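PDB 3KKG: putative SnoaL-like polyketide cyclase from Jannaschia sp., which is of unconfirmed function but is probably a SnoaL-like polyketide cyclase or an enzyme of another kind built on the same NTF2-like fold. Local coordinates for residues V74-T79 and Q88-G93; E35-G40 and E52-A57; G97-V102 and L134-A139; T9-T14 and F117-G122. All blocks are in the same frame, centred on the assembly; numbering follows the deposited sequence. Where two conformers were deposited one is given.

Overall arrangement
Interactions 1 and 4 share the mixed sheet of the NTF2-like fold. Interaction 1 is the hairpin of strands 72-81 and 84-94; interaction 4 lays helix 6-16 against the end of strand 108-120, the neighbour of 84-94, and the two touch through Val-78 and Val-12. Interaction 2 joins the corner after helix 29-36 to the start of helix 54-67, about 15 Å from interaction 4 between centres. Interaction 3, a loop on helix 133-140, lies about 31 Å from interaction 4. Interaction 2, then interaction 1, are nested inside the loop closed by interaction 4, whose segments alternate with those of interaction 3. Interactions 1 and 3 reach the second subunit; 2 and 4 belong to one chain alone.

Interaction 1 of 4, residues V74-T79 and Q88-G93; sequences VVENVT and QARLTG
Gln-88 O is gripped by two backbone donors at once. Glu-76 N reaches Gln-88 O at 2.8 Å in the carbonyl plane, and Asn-77 N approaches Gln-88 O at 3.2 Å from above that plane. Gln-88 N returns a bond to Asn-77 O, and two residues further along strand 84-94, Val-74 and Arg-90 exchange N-H...O bonds in both directions. Between these two hydrogen-bonded pairs Val-75 faces Ala-89 in a non-hydrogen-bonded pair, and Ala-89 CB sits 3.3 Å from Val-74 O.

With CG anti to its backbone N (chi1 -175°), Asn-77 lies alongside Gln-88, its CB 3.9 Å from Gln-88 NE2 and the two amide planes steeply inclined. Glu-76 CG sits flanked by both its backbone N and C (chi1 55°), which sends the carboxylate along the Arg-90 side chain; Glu-76 OE1 is 3.4 Å from Arg-90 CG. Water 1 accepts from Arg-90 NH1 at the guanidinium edge and gives a weak bond to Glu-76 OE1.

Further out, Arg-90 NH2 forms a salt bridge with Asp-110, while Arg-128 of the second subunit forms a salt bridge with Glu-76 OE2 and a hydrogen bond with Gln-88 OE1. The extra residue opposite Gln-88 makes this a classic beta bulge, set in an antiparallel hairpin at the dimer interface.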
# COMPACT_ATOMS: atom_id res chain seq x y z
N VAL A 74 -15.07 2.39 0.53
CA VAL A 74 -15.28 3.54 -0.36
C VAL A 74 -14.02 3.70 -1.18
O VAL A 74 -12.94 4.03 -0.66
CB VAL A 74 -15.63 4.81 0.40
CG1 VAL A 74 -15.85 5.96 -0.61
CG2 VAL A 74 -16.93 4.64 1.19
N VAL A 75 -14.13 3.47 -2.49
CA VAL A 75 -13.02 3.65 -3.40
C VAL A 75 -12.73 5.12 -3.51
O VAL A 75 -13.66 5.95 -3.73
CB VAL A 75 -13.34 3.02 -4.77
CG1 VAL A 75 -12.23 3.43 -5.79
CG2 VAL A 75 -13.47 1.49 -4.69
N GLU A 76 -11.46 5.50 -3.39
CA GLU A 76 -11.12 6.88 -3.64
C GLU A 76 -10.01 7.22 -4.58
O GLU A 76 -9.82 8.41 -4.85
CB GLU A 76 -10.78 7.60 -2.42
CG GLU A 76 -9.75 7.00 -1.67
CD GLU A 76 -9.36 7.97 -0.58
OE1 GLU A 76 -10.10 7.92 0.46
OE2 GLU A 76 -8.37 8.72 -0.75
N ASN A 77 -9.34 6.22 -5.10
CA ASN A 77 -8.47 6.48 -6.24
C ASN A 77 -8.31 5.20 -7.03
O ASN A 77 -8.16 4.14 -6.41
CB ASN A 77 -7.13 7.08 -5.79
CG ASN A 77 -6.27 7.48 -6.97
OD1 ASN A 77 -5.56 6.66 -7.49
ND2 ASN A 77 -6.48 8.66 -7.46
N VAL A 78 -8.36 5.27 -8.37
CA VAL A 78 -8.05 4.16 -9.24
C VAL A 78 -6.93 4.65 -10.20
O VAL A 78 -7.07 5.71 -10.85
CB VAL A 78 -9.23 3.70 -10.05
CG1 VAL A 78 -8.85 2.60 -11.03
CG2 VAL A 78 -10.39 3.31 -9.09
N THR A 79 -5.86 3.89 -10.27
CA THR A 79 -4.76 4.17 -11.17
C THR A 79 -4.48 2.93 -11.95
O THR A 79 -4.17 1.87 -11.38
CB THR A 79 -3.56 4.64 -10.36
OG1 THR A 79 -3.86 5.92 -9.83
CG2 THR A 79 -2.23 4.73 -11.20
N GLN A 88 -7.09 2.56 -4.31
CA GLN A 88 -7.02 3.01 -2.91
C GLN A 88 -8.43 3.21 -2.41
O GLN A 88 -9.30 3.73 -3.13
CB GLN A 88 -6.32 4.33 -2.84
CG GLN A 88 -4.82 4.29 -3.24
CD GLN A 88 -4.17 5.61 -2.96
OE1 GLN A 88 -4.01 5.97 -1.82
NE2 GLN A 88 -3.81 6.32 -3.99
N ALA A 89 -8.66 2.85 -1.15
CA ALA A 89 -9.99 2.90 -0.60
C ALA A 89 -9.90 3.27 0.86
O ALA A 89 -8.81 3.41 1.42
CB ALA A 89 -10.78 1.56 -0.82
N ARG A 90 -11.06 3.52 1.45
CA ARG A 90 -11.15 3.56 2.90
C ARG A 90 -12.13 2.53 3.39
O ARG A 90 -13.14 2.24 2.76
CB ARG A 90 -11.49 4.94 3.42
CG ARG A 90 -10.36 5.95 3.21
CD ARG A 90 -10.65 7.22 3.98
NE ARG A 90 -10.43 7.05 5.43
CZ ARG A 90 -9.23 7.14 6.03
NH1 ARG A 90 -8.16 7.45 5.32
NH2 ARG A 90 -9.09 6.98 7.35
N LEU A 91 -11.78 1.94 4.51
CA LEU A 91 -12.56 0.89 5.16
C LEU A 91 -13.11 1.40 6.48
O LEU A 91 -12.35 1.98 7.26
CB LEU A 91 -11.66 -0.30 5.52
CG LEU A 91 -10.95 -0.94 4.35
CD1 LEU A 91 -10.05 -2.11 4.84
CD2 LEU A 91 -11.92 -1.43 3.30
N THR A 92 -14.38 1.10 6.71
CA THR A 92 -15.01 1.44 7.98
C THR A 92 -15.88 0.29 8.43
O THR A 92 -16.66 -0.26 7.68
CB THR A 92 -15.85 2.72 7.91
OG1 THR A 92 -16.80 2.58 6.85
CG2 THR A 92 -14.95 3.93 7.66
N GLY A 93 -15.81 -0.02 9.73
CA GLY A 93 -16.71 -1.01 10.31
C GLY A 93 -16.19 -1.51 11.63
O GLY A 93 -15.14 -1.15 12.09
O HOH W 1 -7.53 7.94 2.56

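Interaction 2 of 4, residues E35-G40 and E52-A57; sequences ETMTPG and EGIEQA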
# COMPACT_ATOMS: atom_id res chain seq x y z
N GLU A 35 -15.40 -15.85 -11.28
CA GLU A 35 -15.46 -15.37 -12.67
C GLU A 35 -14.39 -14.35 -13.06
O GLU A 35 -14.12 -14.15 -14.24
CB GLU A 35 -16.85 -14.86 -13.00
CG GLU A 35 -17.34 -13.60 -12.32
CD GLU A 35 -18.83 -13.36 -12.66
OE1 GLU A 35 -19.15 -13.28 -13.87
OE2 GLU A 35 -19.68 -13.29 -11.74
N THR A 36 -13.77 -13.72 -12.07
CA THR A 36 -12.80 -12.64 -12.29
C THR A 36 -11.33 -13.09 -12.23
O THR A 36 -10.46 -12.60 -12.94
CB THR A 36 -13.05 -11.56 -11.18
OG1 THR A 36 -14.40 -11.07 -11.35
CG2 THR A 36 -12.11 -10.37 -11.31
N MSE A 37 -11.04 -13.95 -11.24
CA MSE A 37 -9.67 -14.45 -10.99
C MSE A 37 -9.43 -15.74 -11.79
O MSE A 37 -10.37 -16.50 -12.06
CB MSE A 37 -9.45 -14.77 -9.51
CG MSE A 37 -9.12 -13.60 -8.59
SE MSE A 37 -10.61 -12.31 -8.29
CE MSE A 37 -9.90 -11.47 -6.66
N THR A 38 -8.16 -15.98 -12.11
CA THR A 38 -7.74 -17.26 -12.71
C THR A 38 -7.64 -18.32 -11.60
O THR A 38 -7.58 -18.01 -10.42
CB THR A 38 -6.38 -17.13 -13.39
OG1 THR A 38 -5.39 -16.74 -12.42
CG2 THR A 38 -6.47 -16.09 -14.52
N PRO A 39 -7.68 -19.60 -11.98
CA PRO A 39 -7.59 -20.67 -10.97
C PRO A 39 -6.30 -20.62 -10.14
O PRO A 39 -6.30 -21.00 -8.97
CB PRO A 39 -7.64 -21.94 -11.82
CG PRO A 39 -8.24 -21.50 -13.11
CD PRO A 39 -7.87 -20.11 -13.35
N GLY A 40 -5.21 -20.18 -10.76
CA GLY A 40 -3.92 -20.06 -10.09
C GLY A 40 -3.68 -18.68 -9.47
O GLY A 40 -2.55 -18.35 -9.13
N GLU A 52 -1.94 -19.33 -2.58
CA GLU A 52 -1.93 -19.76 -3.97
C GLU A 52 -3.19 -20.56 -4.28
O GLU A 52 -3.49 -21.56 -3.62
CB GLU A 52 -0.74 -20.66 -4.25
CG GLU A 52 0.58 -20.14 -3.80
CD GLU A 52 1.31 -19.35 -4.83
OE1 GLU A 52 0.89 -19.29 -6.02
OE2 GLU A 52 2.36 -18.80 -4.43
N GLY A 53 -3.86 -20.18 -5.36
CA GLY A 53 -5.08 -20.86 -5.78
C GLY A 53 -6.32 -20.08 -5.42
O GLY A 53 -6.43 -19.54 -4.35
N ILE A 54 -7.29 -20.06 -6.33
CA ILE A 54 -8.48 -19.24 -6.13
C ILE A 54 -9.33 -19.67 -4.92
O ILE A 54 -9.78 -18.83 -4.15
CB ILE A 54 -9.34 -19.18 -7.44
CG1 ILE A 54 -10.50 -18.19 -7.28
CG2 ILE A 54 -9.82 -20.58 -7.87
CD1 ILE A 54 -10.08 -16.77 -6.88
N GLU A 55 -9.53 -20.97 -4.72
CA GLU A 55 -10.34 -21.40 -3.58
C GLU A 55 -9.65 -21.08 -2.25
O GLU A 55 -10.31 -20.67 -1.28
CB GLU A 55 -10.66 -22.87 -3.65
CG GLU A 55 -11.57 -23.22 -4.81
CD GLU A 55 -12.84 -22.40 -4.82
OE1 GLU A 55 -13.42 -22.19 -3.74
OE2 GLU A 55 -13.25 -21.96 -5.92
N GLN A 56 -8.33 -21.25 -2.23
CA GLN A 56 -7.51 -20.92 -1.05
C GLN A 56 -7.57 -19.43 -0.76
O GLN A 56 -7.73 -18.99 0.39
CB GLN A 56 -6.07 -21.35 -1.27
CG GLN A 56 -5.88 -22.88 -1.33
CD GLN A 56 -6.08 -23.50 -2.73
OE1 GLN A 56 -6.58 -22.88 -3.65
NE2 GLN A 56 -5.71 -24.78 -2.86
N ALA A 57 -7.47 -18.64 -1.83
CA ALA A 57 -7.53 -17.20 -1.66
C ALA A 57 -8.92 -16.72 -1.22
O ALA A 57 -9.06 -15.81 -0.39
CB ALA A 57 -7.14 -16.51 -2.96
O HOH W 2 -1.13 -19.99 -7.54
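The chain leaves helix 29-36 at Met-37 and turns a corner at Pro-39 and Gly-40, where it meets the N-cap and first residue of helix 54-67, with the CA atoms of Gly-40 and Gly-53 4.5 Å apart. One direct hydrogen bond joins the two backbones: Ile-54 N donates to Pro-39 O over 3.0 Å, the N-H coming from 40° above the carbonyl plane. Gly-53 CA lies against the same oxygen in a C-H...O contact. Gly-53 occupies the N-cap position of the helix, and its own carbonyl takes the N-H of Ala-57.

Ile-54 carries the side-chain contact. Its CG1 branch is anti to the backbone N (chi1 -173°), and the bend at chi2 (55°) brings CD1 onto Met-37, a selenomethionine. Ile-54 CD1 stands 3.4 Å from Met-37 CB, a close approach for two carbons, though both side chains were modelled in two conformers. The two lie roughly perpendicular, Met-37 turning at chi2 so that its selenium end runs off elsewhere, with Leu-18 and Val-124 among its neighbours. The other branch, Ile-54 CG2, rests 3.8 Å from Pro-39 CA. Phe-41 also packs on Ile-54.

On the outer side, water 2 donates to Gly-40 O and to Glu-52 OE1, the latter at 2.6 Å; the other carboxylate oxygen of Glu-52 forms a salt bridge with Arg-42. Pro-39 O thus satisfies an N-H in the first turn of helix 54-67, and would probably interact favourably with the positive end of its dipole, while the apolar contact of Met-37 with Ile-54 packs next to it.

Interaction 3 of 4, residues G97-V102 and L134-A139; sequences GPFLGV and LAVMTA
A type I' turn from Phe-99 to Val-102, pinned by hydrogen bonds between the backbones of those two residues in both directions, faces one side of helix 133-140. The backbones stay well apart, with the CA atoms of Val-102 and Met-137 8.2 Å from each other, so side chains bridge the gap.

Met-137, a selenomethionine, does most of the bridging. Bends at chi2 (-58°) and chi3 (-74°) curl its end into the turn, where Met-137 CE sits 3.6 Å from Leu-100 O and 3.7 Å from Val-102 CG2. Val-102 runs antiparallel alongside it; Leu-100 lies roughly perpendicular to it. Met-137 SE approaches the Phe-99 ring obliquely, 4.1 Å from Phe-99 CD2, in a Met-aromatic contact. Val-136 CG1 meets the same ring at Phe-99 CE2, also at 4.1 Å. Leu-100 CG lies over the centre of one face, and Phe-68 packs against Phe-99 edge-to-face.

Leu-134 of the second subunit touches Met-137 as well, placing the contact near the dimer interface. No hydrogen bond crosses between loop and helix: the contact is probably held by dispersion, with selenium standing where the native protein would have sulfur, and Leu-100 O instead bonds a triethylene glycol, probably from the crystallisation liquor.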
# COMPACT_ATOMS: atom_id res chain seq x y z
N GLY A 97 -16.55 -9.85 14.81
CA GLY A 97 -16.10 -11.26 14.84
C GLY A 97 -14.63 -11.40 15.16
O GLY A 97 -13.88 -10.44 15.24
N PRO A 98 -14.23 -12.67 15.34
CA PRO A 98 -12.83 -12.90 15.59
C PRO A 98 -11.96 -12.45 14.43
O PRO A 98 -12.39 -12.58 13.27
CB PRO A 98 -12.72 -14.43 15.70
CG PRO A 98 -13.99 -14.97 15.47
CD PRO A 98 -15.01 -13.90 15.23
N PHE A 99 -10.83 -11.85 14.73
CA PHE A 99 -9.91 -11.33 13.66
C PHE A 99 -8.44 -11.51 14.05
O PHE A 99 -7.98 -10.91 14.99
CB PHE A 99 -10.19 -9.84 13.43
CG PHE A 99 -9.45 -9.25 12.25
CD1 PHE A 99 -9.85 -9.57 10.96
CD2 PHE A 99 -8.42 -8.37 12.42
CE1 PHE A 99 -9.20 -8.98 9.87
CE2 PHE A 99 -7.77 -7.83 11.33
CZ PHE A 99 -8.19 -8.11 10.06
N LEU A 100 -7.77 -12.35 13.28
CA LEU A 100 -6.33 -12.57 13.43
C LEU A 100 -5.92 -12.83 14.88
O LEU A 100 -4.95 -12.25 15.44
CB LEU A 100 -5.53 -11.41 12.80
CG LEU A 100 -5.83 -11.14 11.33
CD1 LEU A 100 -4.87 -10.00 10.81
CD2 LEU A 100 -5.78 -12.40 10.45
N GLY A 101 -6.74 -13.66 15.53
CA GLY A 101 -6.50 -14.11 16.90
C GLY A 101 -7.08 -13.23 17.98
O GLY A 101 -6.97 -13.53 19.18
N VAL A 102 -7.75 -12.14 17.60
CA VAL A 102 -8.26 -11.23 18.61
C VAL A 102 -9.78 -11.59 18.68
O VAL A 102 -10.50 -11.52 17.64
CB VAL A 102 -8.09 -9.77 18.21
CG1 VAL A 102 -8.72 -8.81 19.22
CG2 VAL A 102 -6.59 -9.44 18.05
N LEU A 134 -1.17 -2.41 11.68
CA LEU A 134 -0.72 -2.15 13.05
C LEU A 134 -1.75 -1.30 13.79
O LEU A 134 -2.12 -1.57 14.95
CB LEU A 134 0.63 -1.41 13.04
CG LEU A 134 1.17 -1.06 14.42
CD1 LEU A 134 1.41 -2.34 15.25
CD2 LEU A 134 2.46 -0.20 14.28
N ALA A 135 -2.30 -0.27 13.13
CA ALA A 135 -3.28 0.55 13.78
C ALA A 135 -4.55 -0.27 14.06
O ALA A 135 -5.18 -0.08 15.13
CB ALA A 135 -3.63 1.80 12.96
N VAL A 136 -4.95 -1.12 13.13
CA VAL A 136 -6.14 -1.96 13.34
C VAL A 136 -5.93 -2.88 14.54
O VAL A 136 -6.77 -2.95 15.48
CB VAL A 136 -6.50 -2.76 12.10
CG1 VAL A 136 -7.58 -3.83 12.40
CG2 VAL A 136 -6.99 -1.84 10.93
N MSE A 137 -4.81 -3.58 14.57
CA MSE A 137 -4.56 -4.52 15.66
C MSE A 137 -4.46 -3.79 16.97
O MSE A 137 -4.96 -4.29 18.02
CB MSE A 137 -3.32 -5.37 15.38
CG MSE A 137 -3.39 -6.23 14.19
SE MSE A 137 -4.84 -7.49 14.16
CE MSE A 137 -4.08 -8.72 15.45
N THR A 138 -3.85 -2.60 16.99
CA THR A 138 -3.78 -1.81 18.22
C THR A 138 -5.17 -1.39 18.70
O THR A 138 -5.46 -1.51 19.92
CB THR A 138 -2.88 -0.57 18.01
OG1 THR A 138 -1.60 -1.05 17.63
CG2 THR A 138 -2.78 0.29 19.28
N ALA A 139 -6.03 -0.93 17.79
CA ALA A 139 -7.38 -0.44 18.11
C ALA A 139 -8.23 -1.57 18.66
O ALA A 139 -8.93 -1.36 19.70
CB ALA A 139 -8.02 0.18 16.92

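Interaction 4 of 4, residues T9-T14 and F117-G122; sequences TQNVET and FTLADG
Asn-11 and Leu-119 run antiparallel alongside each other, and their torsions decide what meets. Both have CG anti to the carbonyl carbon. In Asn-11 the amide is turned to chi2 -9°, which puts OD1 3.6 Å from Leu-119 CD2. Leu-119 has an unusual chi2 of 92°, away from the staggered values; with it both methyls face the amide carbon from the same side, Leu-119 CD1 and CD2 each 4.0 Å from Asn-11 CG. Thr-14 has its methyl anti to the backbone N (chi1 -66° for OG1), so that CG2 faces the turn after the strand and comes to 3.9 Å from Gly-122 O.

Two waters link the polar groups. Water 3 donates to Asn-11 OD1 at 2.7 Å and accepts from Gly-122 N. Water 4 donates to Gly-122 O, also at 2.7 Å, and is hydrogen-bonded to Thr-14 OG1. The other end of the Asn-11 amide is fixed as well: ND2 bonds Gly-82 O and Asp-83 OD1 in the turn between strands 72-81 and 84-94. Val-85 and Val-15 pack on Leu-119 too. An alanine in place of Leu-119 would lose both methyls from the Asn-11 amide and would probably loosen the packing of helix 6-16 on strand 108-120.

Helix and strand therefore meet without a direct hydrogen bond. Leu-119 supplies most of the apolar contact, with the Thr-14 methyl beside it; the two waters carry the polar link to Gly-122, and the bonds at both ends of the Asn-11 amide define its orientation, with the oxygen toward water 3 and the nitrogen toward the 82-83 turn.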
# COMPACT_ATOMS: atom_id res chain seq x y z
N THR A 9 -9.24 0.31 -19.60
CA THR A 9 -10.57 0.55 -19.07
C THR A 9 -11.31 -0.76 -18.73
O THR A 9 -11.99 -0.83 -17.71
CB THR A 9 -11.42 1.49 -19.96
OG1 THR A 9 -12.62 1.84 -19.26
CG2 THR A 9 -11.75 0.82 -21.25
N GLN A 10 -11.16 -1.79 -19.55
CA GLN A 10 -11.78 -3.07 -19.22
C GLN A 10 -11.16 -3.70 -17.97
O GLN A 10 -11.87 -4.25 -17.12
CB GLN A 10 -11.73 -4.05 -20.38
CG GLN A 10 -12.54 -5.33 -20.08
CD GLN A 10 -14.01 -5.05 -19.74
OE1 GLN A 10 -14.76 -4.56 -20.61
NE2 GLN A 10 -14.43 -5.35 -18.50
N ASN A 11 -9.84 -3.52 -17.81
CA ASN A 11 -9.17 -4.02 -16.61
C ASN A 11 -9.77 -3.34 -15.39
O ASN A 11 -10.01 -4.00 -14.36
CB ASN A 11 -7.70 -3.71 -16.72
CG ASN A 11 -6.92 -4.74 -17.56
OD1 ASN A 11 -7.44 -5.78 -17.95
ND2 ASN A 11 -5.64 -4.41 -17.82
N VAL A 12 -9.96 -2.01 -15.48
CA VAL A 12 -10.55 -1.27 -14.35
C VAL A 12 -11.97 -1.73 -14.04
O VAL A 12 -12.36 -1.91 -12.88
CB VAL A 12 -10.47 0.26 -14.58
CG1 VAL A 12 -11.30 1.00 -13.52
CG2 VAL A 12 -8.98 0.73 -14.48
N GLU A 13 -12.76 -1.84 -15.10
CA GLU A 13 -14.14 -2.27 -14.90
C GLU A 13 -14.20 -3.63 -14.20
O GLU A 13 -14.99 -3.86 -13.25
CB GLU A 13 -14.89 -2.29 -16.23
CG GLU A 13 -15.10 -0.87 -16.84
CD GLU A 13 -15.86 -0.88 -18.17
OE1 GLU A 13 -16.66 -1.82 -18.38
OE2 GLU A 13 -15.72 0.08 -18.95
N THR A 14 -13.38 -4.55 -14.66
CA THR A 14 -13.32 -5.89 -14.07
C THR A 14 -12.89 -5.83 -12.60
O THR A 14 -13.54 -6.45 -11.74
CB THR A 14 -12.41 -6.78 -14.91
OG1 THR A 14 -13.04 -6.99 -16.18
CG2 THR A 14 -12.07 -8.14 -14.21
N PHE A 117 -3.50 -4.90 -8.19
CA PHE A 117 -3.90 -6.04 -9.00
C PHE A 117 -3.01 -6.17 -10.21
O PHE A 117 -2.60 -5.15 -10.82
CB PHE A 117 -5.34 -5.81 -9.50
CG PHE A 117 -6.36 -5.79 -8.39
CD1 PHE A 117 -6.98 -6.96 -7.99
CD2 PHE A 117 -6.76 -4.61 -7.79
CE1 PHE A 117 -7.93 -6.95 -6.97
CE2 PHE A 117 -7.73 -4.60 -6.79
CZ PHE A 117 -8.35 -5.78 -6.41
N THR A 118 -2.76 -7.41 -10.61
CA THR A 118 -2.16 -7.73 -11.90
C THR A 118 -3.15 -8.59 -12.66
O THR A 118 -3.76 -9.52 -12.09
CB THR A 118 -0.86 -8.49 -11.72
OG1 THR A 118 -0.01 -7.74 -10.84
CG2 THR A 118 -0.11 -8.67 -13.05
N LEU A 119 -3.35 -8.24 -13.93
CA LEU A 119 -4.23 -9.00 -14.79
C LEU A 119 -3.45 -9.62 -15.96
O LEU A 119 -2.34 -9.20 -16.27
CB LEU A 119 -5.36 -8.10 -15.33
CG LEU A 119 -6.34 -7.46 -14.33
CD1 LEU A 119 -5.88 -6.06 -13.90
CD2 LEU A 119 -7.81 -7.48 -14.85
N ALA A 120 -4.04 -10.65 -16.56
CA ALA A 120 -3.54 -11.22 -17.80
C ALA A 120 -4.75 -11.62 -18.62
O ALA A 120 -5.61 -12.34 -18.11
CB ALA A 120 -2.65 -12.44 -17.54
N ASP A 121 -4.81 -11.15 -19.87
CA ASP A 121 -5.89 -11.49 -20.78
C ASP A 121 -7.26 -11.33 -20.13
O ASP A 121 -8.14 -12.18 -20.23
CB ASP A 121 -5.66 -12.91 -21.32
CG ASP A 121 -4.36 -13.02 -22.09
OD1 ASP A 121 -4.01 -12.08 -22.84
OD2 ASP A 121 -3.65 -14.03 -21.93
N GLY A 122 -7.41 -10.22 -19.39
CA GLY A 122 -8.70 -9.85 -18.83
C GLY A 122 -9.10 -10.45 -17.48
O GLY A 122 -10.17 -10.16 -16.99
O HOH W 3 -5.96 -7.70 -19.21
O HOH W 4 -11.47 -8.08 -18.02